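Local coordinates for protein toll (Drosophila melanogaster, PDB 4LXR), which serves as the cell-surface receptor for the activated cytokine Spätzle, triggering Toll signalling in embryonic dorsal-ventral patterning and antifungal defence, at residues H164-L169 with G191-L196; G124-R129 with M146-H151. All blocks are in the same frame, centred on the assembly; numbering follows the deposited sequence.

Contact 1: H164-L169 with G191-L196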
loop_
_atom_site.group_PDB
_atom_site.type_symbol
_atom_site.label_atom_id
_atom_site.label_comp_id
_atom_site.label_asym_id
_atom_site.label_seq_id
_atom_site.Cartn_x
_atom_site.Cartn_y
_atom_site.Cartn_z
ATOM N N HIS A 164 49.507 -15.354 13.773
ATOM C CA HIS A 164 50.292 -14.233 14.286
ATOM C C HIS A 164 49.768 -12.854 13.874
ATOM O O HIS A 164 50.263 -11.836 14.357
ATOM C CB HIS A 164 51.821 -14.413 14.059
ATOM C CG HIS A 164 52.287 -14.229 12.640
ATOM N ND1 HIS A 164 52.548 -15.294 11.793
ATOM C CD2 HIS A 164 52.623 -13.112 11.947
ATOM C CE1 HIS A 164 52.991 -14.837 10.634
ATOM N NE2 HIS A 164 53.043 -13.515 10.698
ATOM N N LEU A 165 48.729 -12.835 13.034
ATOM C CA LEU A 165 48.081 -11.588 12.638
ATOM C C LEU A 165 47.493 -10.944 13.868
ATOM O O LEU A 165 47.493 -9.714 13.994
ATOM C CB LEU A 165 46.984 -11.829 11.591
ATOM C CG LEU A 165 46.196 -10.589 11.112
ATOM C CD1 LEU A 165 46.977 -9.734 10.077
ATOM C CD2 LEU A 165 44.880 -11.003 10.541
ATOM N N PHE A 166 47.043 -11.790 14.795
ATOM C CA PHE A 166 46.355 -11.343 16.002
ATOM C C PHE A 166 47.236 -11.030 17.203
ATOM O O PHE A 166 46.713 -10.655 18.269
ATOM C CB PHE A 166 45.287 -12.381 16.392
ATOM C CG PHE A 166 44.356 -12.728 15.253
ATOM C CD1 PHE A 166 43.226 -11.960 15.010
ATOM C CD2 PHE A 166 44.629 -13.795 14.413
ATOM C CE1 PHE A 166 42.372 -12.264 13.958
ATOM C CE2 PHE A 166 43.785 -14.098 13.356
ATOM C CZ PHE A 166 42.637 -13.325 13.136
ATOM N N ASP A 167 48.555 -11.150 17.035
ATOM C CA ASP A 167 49.524 -10.975 18.138
ATOM C C ASP A 167 49.308 -9.696 18.964
ATOM O O ASP A 167 49.361 -9.734 20.182
ATOM C CB ASP A 167 50.980 -10.989 17.601
ATOM C CG ASP A 167 51.607 -12.398 17.568
ATOM O OD1 ASP A 167 50.865 -13.388 17.725
ATOM O OD2 ASP A 167 52.846 -12.511 17.376
ATOM N N ASP A 168 49.057 -8.562 18.307
ATOM C CA ASP A 168 49.026 -7.284 19.038
ATOM C C ASP A 168 47.618 -6.675 19.197
ATOM O O ASP A 168 47.464 -5.504 19.578
ATOM C CB ASP A 168 49.980 -6.291 18.366
ATOM C CG ASP A 168 51.433 -6.775 18.385
ATOM O OD1 ASP A 168 51.846 -7.384 19.395
ATOM O OD2 ASP A 168 52.152 -6.567 17.392
ATOM N N LEU A 169 46.589 -7.473 18.927
ATOM C CA LEU A 169 45.214 -6.949 18.904
ATOM C C LEU A 169 44.515 -7.116 20.255
ATOM O O LEU A 169 43.431 -7.678 20.344
ATOM C CB LEU A 169 44.427 -7.628 17.788
ATOM C CG LEU A 169 45.158 -7.582 16.446
ATOM C CD1 LEU A 169 44.309 -8.192 15.344
ATOM C CD2 LEU A 169 45.567 -6.158 16.102
ATOM N N GLY A 191 43.123 -16.119 22.983
ATOM C CA GLY A 191 43.947 -15.700 24.110
ATOM C C GLY A 191 44.637 -14.375 23.831
ATOM O O GLY A 191 45.081 -13.692 24.746
ATOM N N LYS A 192 44.727 -14.002 22.558
ATOM C CA LYS A 192 45.350 -12.732 22.179
ATOM C C LYS A 192 44.373 -11.561 22.286
ATOM O O LYS A 192 44.794 -10.414 22.377
ATOM C CB LYS A 192 45.883 -12.811 20.743
ATOM C CG LYS A 192 47.141 -13.645 20.595
ATOM C CD LYS A 192 48.259 -13.050 21.458
ATOM C CE LYS A 192 49.531 -13.900 21.457
ATOM N NZ LYS A 192 50.650 -13.158 22.103
ATOM N N MET A 193 43.074 -11.863 22.243
ATOM C CA MET A 193 42.033 -10.837 22.189
ATOM C C MET A 193 41.014 -11.075 23.301
ATOM O O MET A 193 39.886 -11.507 23.032
ATOM C CB MET A 193 41.336 -10.845 20.818
ATOM C CG MET A 193 42.306 -10.683 19.627
ATOM S SD MET A 193 41.503 -10.906 18.026
ATOM C CE MET A 193 41.184 -12.681 18.067
ATOM N N PRO A 194 41.417 -10.795 24.554
ATOM C CA PRO A 194 40.609 -11.152 25.728
ATOM C C PRO A 194 39.353 -10.282 25.871
ATOM O O PRO A 194 38.515 -10.598 26.704
ATOM C CB PRO A 194 41.581 -10.942 26.909
ATOM C CG PRO A 194 42.553 -9.886 26.428
ATOM C CD PRO A 194 42.673 -10.096 24.920
ATOM N N LYS A 195 39.221 -9.229 25.063
ATOM C CA LYS A 195 38.004 -8.407 25.060
ATOM C C LYS A 195 37.104 -8.681 23.855
ATOM O O LYS A 195 36.094 -8.008 23.688
ATOM C CB LYS A 195 38.339 -6.897 25.088
ATOM C CG LYS A 195 39.203 -6.456 26.277
ATOM C CD LYS A 195 39.846 -5.084 26.048
ATOM C CE LYS A 195 38.792 -4.005 25.913
ATOM N NZ LYS A 195 39.343 -2.624 26.030
ATOM N N LEU A 196 37.449 -9.661 23.022
ATOM C CA LEU A 196 36.677 -9.888 21.797
ATOM C C LEU A 196 35.188 -10.196 22.056
ATOM O O LEU A 196 34.870 -11.139 22.777
ATOM C CB LEU A 196 37.300 -11.000 20.955
ATOM C CG LEU A 196 36.657 -11.199 19.577
ATOM C CD1 LEU A 196 36.796 -9.955 18.676
ATOM C CD2 LEU A 196 37.273 -12.412 18.919
HETATM O O HOH W 1 47.769 -9.272 22.163
#
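Asp167 O and Lys192 O are joined by a single water, which donates to both carbonyls: 2.6 Å to Asp167 O and a longer 3.2 Å to Lys192 O. Two carbonyl oxygens on neighbouring turns of the solenoid, both acceptors, are thus bridged through the water's two O-H groups. No direct polar bond accompanies it; side-chain packing makes up most of the remaining contact. Lys192 lays its side chain over the turn from Phe166 to Leu169: CB sits 3.4 Å from Phe166 O, and a bend at chi2 (-60°) turns CD over Asp167 O. From there Lys192 and Asp167 run side by side, pointing the same way. Their charged ends stop short of a salt bridge, with Lys192 NZ 4.4 Å from Asp167 OD1, so any attraction is probably mild, and solvent at this exposed lysine would weaken it further.

Deeper in, Met193 does the work. Its CG passes 3.3 Å from Leu169 O and also touches Leu169 CB. The sulfur then approaches the Phe166 ring obliquely, a Met-aromatic contact in which SD lies 3.6 Å from Phe166 CD1. The last torsion bends the chain (chi3 -70°), and CE, too, ends beside CD1. Leu165 CD2 lies above one face of the same ring, displaced toward its rim.

Both segments are loops between the short parallel strands of the leucine-rich repeats: 164-169 lies in the loop between strands 151-155 and 174-176, while the loop between strands 174-176 and 198-200 contains segment 191-196. Phe166, Met193 and Leu196 all reach Ile175 of strand 174-176, so side chains from the loops of successive repeats meet at Ile175 in the solenoid's interior.

Contact 2: G124-R129 with M146-H151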
loop_
_atom_site.group_PDB
_atom_site.type_symbol
_atom_site.label_atom_id
_atom_site.label_comp_id
_atom_site.label_asym_id
_atom_site.label_seq_id
_atom_site.Cartn_x
_atom_site.Cartn_y
_atom_site.Cartn_z
ATOM N N GLY A 124 47.635 4.386 16.386
ATOM C CA GLY A 124 46.572 4.946 17.212
ATOM C C GLY A 124 45.128 4.658 16.795
ATOM O O GLY A 124 44.194 4.992 17.544
ATOM N N LEU A 125 44.936 4.034 15.630
ATOM C CA LEU A 125 43.587 3.802 15.082
ATOM C C LEU A 125 42.741 2.872 15.949
ATOM O O LEU A 125 43.252 1.903 16.521
ATOM C CB LEU A 125 43.644 3.223 13.659
ATOM C CG LEU A 125 44.160 4.066 12.482
ATOM C CD1 LEU A 125 44.271 3.167 11.276
ATOM C CD2 LEU A 125 43.241 5.298 12.165
ATOM N N LYS A 126 41.447 3.171 16.037
ATOM C CA LYS A 126 40.511 2.298 16.744
ATOM C C LYS A 126 39.809 1.395 15.759
ATOM O O LYS A 126 39.292 0.342 16.110
ATOM C CB LYS A 126 39.491 3.108 17.553
ATOM C CG LYS A 126 40.008 3.519 18.928
ATOM C CD LYS A 126 39.843 5.007 19.155
ATOM C CE LYS A 126 40.323 5.400 20.553
ATOM N NZ LYS A 126 40.731 6.838 20.628
ATOM N N ARG A 127 39.799 1.804 14.505
ATOM C CA ARG A 127 38.998 1.093 13.534
ATOM C C ARG A 127 39.705 1.088 12.200
ATOM O O ARG A 127 40.162 2.115 11.733
ATOM C CB ARG A 127 37.595 1.736 13.417
ATOM C CG ARG A 127 36.689 0.992 12.422
ATOM C CD ARG A 127 35.184 1.276 12.584
ATOM N NE ARG A 127 34.410 0.322 11.788
ATOM C CZ ARG A 127 33.081 0.267 11.732
ATOM N NH1 ARG A 127 32.345 1.129 12.431
ATOM N NH2 ARG A 127 32.492 -0.653 10.969
ATOM N N PHE A 128 39.780 -0.071 11.568
ATOM C CA PHE A 128 40.464 -0.155 10.288
ATOM C C PHE A 128 39.709 -1.117 9.412
ATOM O O PHE A 128 39.302 -2.169 9.884
ATOM C CB PHE A 128 41.923 -0.621 10.487
ATOM C CG PHE A 128 42.629 -0.994 9.211
ATOM C CD1 PHE A 128 42.969 -0.017 8.271
ATOM C CD2 PHE A 128 42.986 -2.323 8.960
ATOM C CE1 PHE A 128 43.643 -0.352 7.089
ATOM C CE2 PHE A 128 43.675 -2.679 7.777
ATOM C CZ PHE A 128 43.994 -1.696 6.833
ATOM N N ARG A 129 39.518 -0.757 8.142
ATOM C CA ARG A 129 38.896 -1.660 7.181
ATOM C C ARG A 129 39.705 -1.704 5.899
ATOM O O ARG A 129 40.071 -0.665 5.356
ATOM C CB ARG A 129 37.453 -1.248 6.850
ATOM C CG ARG A 129 36.946 -1.942 5.568
ATOM C CD ARG A 129 35.401 -2.097 5.512
ATOM N NE ARG A 129 34.702 -0.855 5.210
ATOM C CZ ARG A 129 34.485 -0.356 3.987
ATOM N NH1 ARG A 129 34.947 -0.966 2.886
ATOM N NH2 ARG A 129 33.798 0.782 3.866
ATOM N N MET A 146 49.206 -2.738 16.380
ATOM C CA MET A 146 47.905 -2.062 16.334
ATOM C C MET A 146 47.157 -2.319 17.642
ATOM O O MET A 146 46.045 -2.867 17.627
ATOM C CB MET A 146 47.068 -2.529 15.133
ATOM C CG MET A 146 47.702 -2.242 13.764
ATOM S SD MET A 146 47.833 -0.473 13.394
ATOM C CE MET A 146 46.126 -0.049 13.044
ATOM N N ARG A 147 47.766 -1.933 18.763
ATOM C CA ARG A 147 47.244 -2.290 20.082
ATOM C C ARG A 147 46.075 -1.399 20.537
ATOM O O ARG A 147 45.569 -1.549 21.651
ATOM C CB ARG A 147 48.371 -2.347 21.136
ATOM C CG ARG A 147 49.379 -3.505 20.927
ATOM C CD ARG A 147 50.115 -3.922 22.216
ATOM N NE ARG A 147 51.018 -5.065 22.002
ATOM C CZ ARG A 147 50.720 -6.332 22.297
ATOM N NH1 ARG A 147 49.538 -6.635 22.827
ATOM N NH2 ARG A 147 51.598 -7.303 22.058
ATOM N N ASN A 148 45.640 -0.490 19.662
ATOM C CA ASN A 148 44.469 0.341 19.925
ATOM C C ASN A 148 43.225 -0.053 19.145
ATOM O O ASN A 148 42.133 0.467 19.408
ATOM C CB ASN A 148 44.788 1.793 19.618
ATOM C CG ASN A 148 44.750 2.650 20.837
ATOM O OD1 ASN A 148 45.632 2.560 21.701
ATOM N ND2 ASN A 148 43.726 3.498 20.929
ATOM N N LEU A 149 43.389 -0.942 18.172
ATOM C CA LEU A 149 42.271 -1.345 17.350
ATOM C C LEU A 149 41.176 -2.024 18.171
ATOM O O LEU A 149 41.436 -2.989 18.890
ATOM C CB LEU A 149 42.719 -2.298 16.248
ATOM C CG LEU A 149 43.267 -1.818 14.912
ATOM C CD1 LEU A 149 43.381 -3.035 13.987
ATOM C CD2 LEU A 149 42.383 -0.712 14.275
ATOM N N SER A 150 39.945 -1.540 18.047
ATOM C CA SER A 150 38.828 -2.238 18.653
ATOM C C SER A 150 37.975 -2.906 17.583
ATOM O O SER A 150 37.246 -3.858 17.871
ATOM C CB SER A 150 37.997 -1.292 19.530
ATOM O OG SER A 150 37.173 -0.463 18.754
ATOM N N HIS A 151 38.084 -2.441 16.338
ATOM C CA HIS A 151 37.218 -2.963 15.264
ATOM C C HIS A 151 38.029 -3.176 13.995
ATOM O O HIS A 151 38.672 -2.261 13.502
ATOM C CB HIS A 151 36.030 -2.027 14.991
ATOM C CG HIS A 151 34.984 -2.612 14.080
ATOM N ND1 HIS A 151 35.223 -2.912 12.750
ATOM C CD2 HIS A 151 33.686 -2.934 14.308
ATOM C CE1 HIS A 151 34.126 -3.415 12.210
ATOM N NE2 HIS A 151 33.176 -3.432 13.129
HETATM O O HOH W 2 45.671 0.365 16.812
HETATM O O HOH W 3 36.615 -1.790 10.819
#
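Arg127 and His151 are paired residues on adjacent parallel strands of the leucine-rich-repeat solenoid, and their side chains run side by side on the same face of the strand ladder. Arg127 starts with CG anti to the backbone N (chi1 -178°), and the chain stays extended as far as NE. Its CB lies near His151 O; CG packs against both that oxygen and His151 CB, and CD moves on to His151 CB and CG. NE stands 3.5 Å above the imidazole plane, toward the ring's rim, and gives its N-H to a water that also donates to Phe128 O and bonds to His151 ND1. At the tip Arg127 NH2 hangs over the ring, 3.4 Å from His151 CE1, with the guanidinium and imidazole planes 38° apart. The head is also held by the ligand: NH2 bonds Thr105 OG1 of one Spätzle chain, and NH1 bonds Gly3 O of the other. Leu107 of the first of these chains packs on Arg127, His151, Lys126 and Ser150, so this part of the ladder forms part of the cytokine-binding surface.

Away from the ligand, Leu149 CD2 packs against segment 124-129, 3.8 Å from Phe128 CB and also against Leu125 CB, while Met146 CE meets Leu125 CD1. A second water, donating to Leu125 O and accepting from Asn148 N, bridges the loops leading into the strands.

The backbone ties the pair together. Phe128 N donates to His151 O at 3.1 Å. Lys126 O is gripped by two amides: His151 N, at 3.0 Å, comes in nearly along the C=O axis, whereas Ser150 N, at 2.8 Å, is tilted out of the carbonyl plane.

Contact 2 comes first along the chain and closes before contact 1 opens; their centres are 12 Å apart. Contact 2 joins strand 127-131 to the start of strand 151-155, and contact 1 stacks the loops that follow strands 151-155 and 174-176, so together they span consecutive turns of the N-terminal part of the solenoid in the receptor's extracellular region. They touch directly: Asp168 of contact 1 forms a salt bridge with Arg147 of contact 2, OD1 to NH2 at 2.7 Å, and Leu169 packs on Met146. Both Spätzle chains reach contact 2, so in this region the cytokine meets the residues at the strand starts, while the loops of contact 1 pack repeat on repeat without touching it.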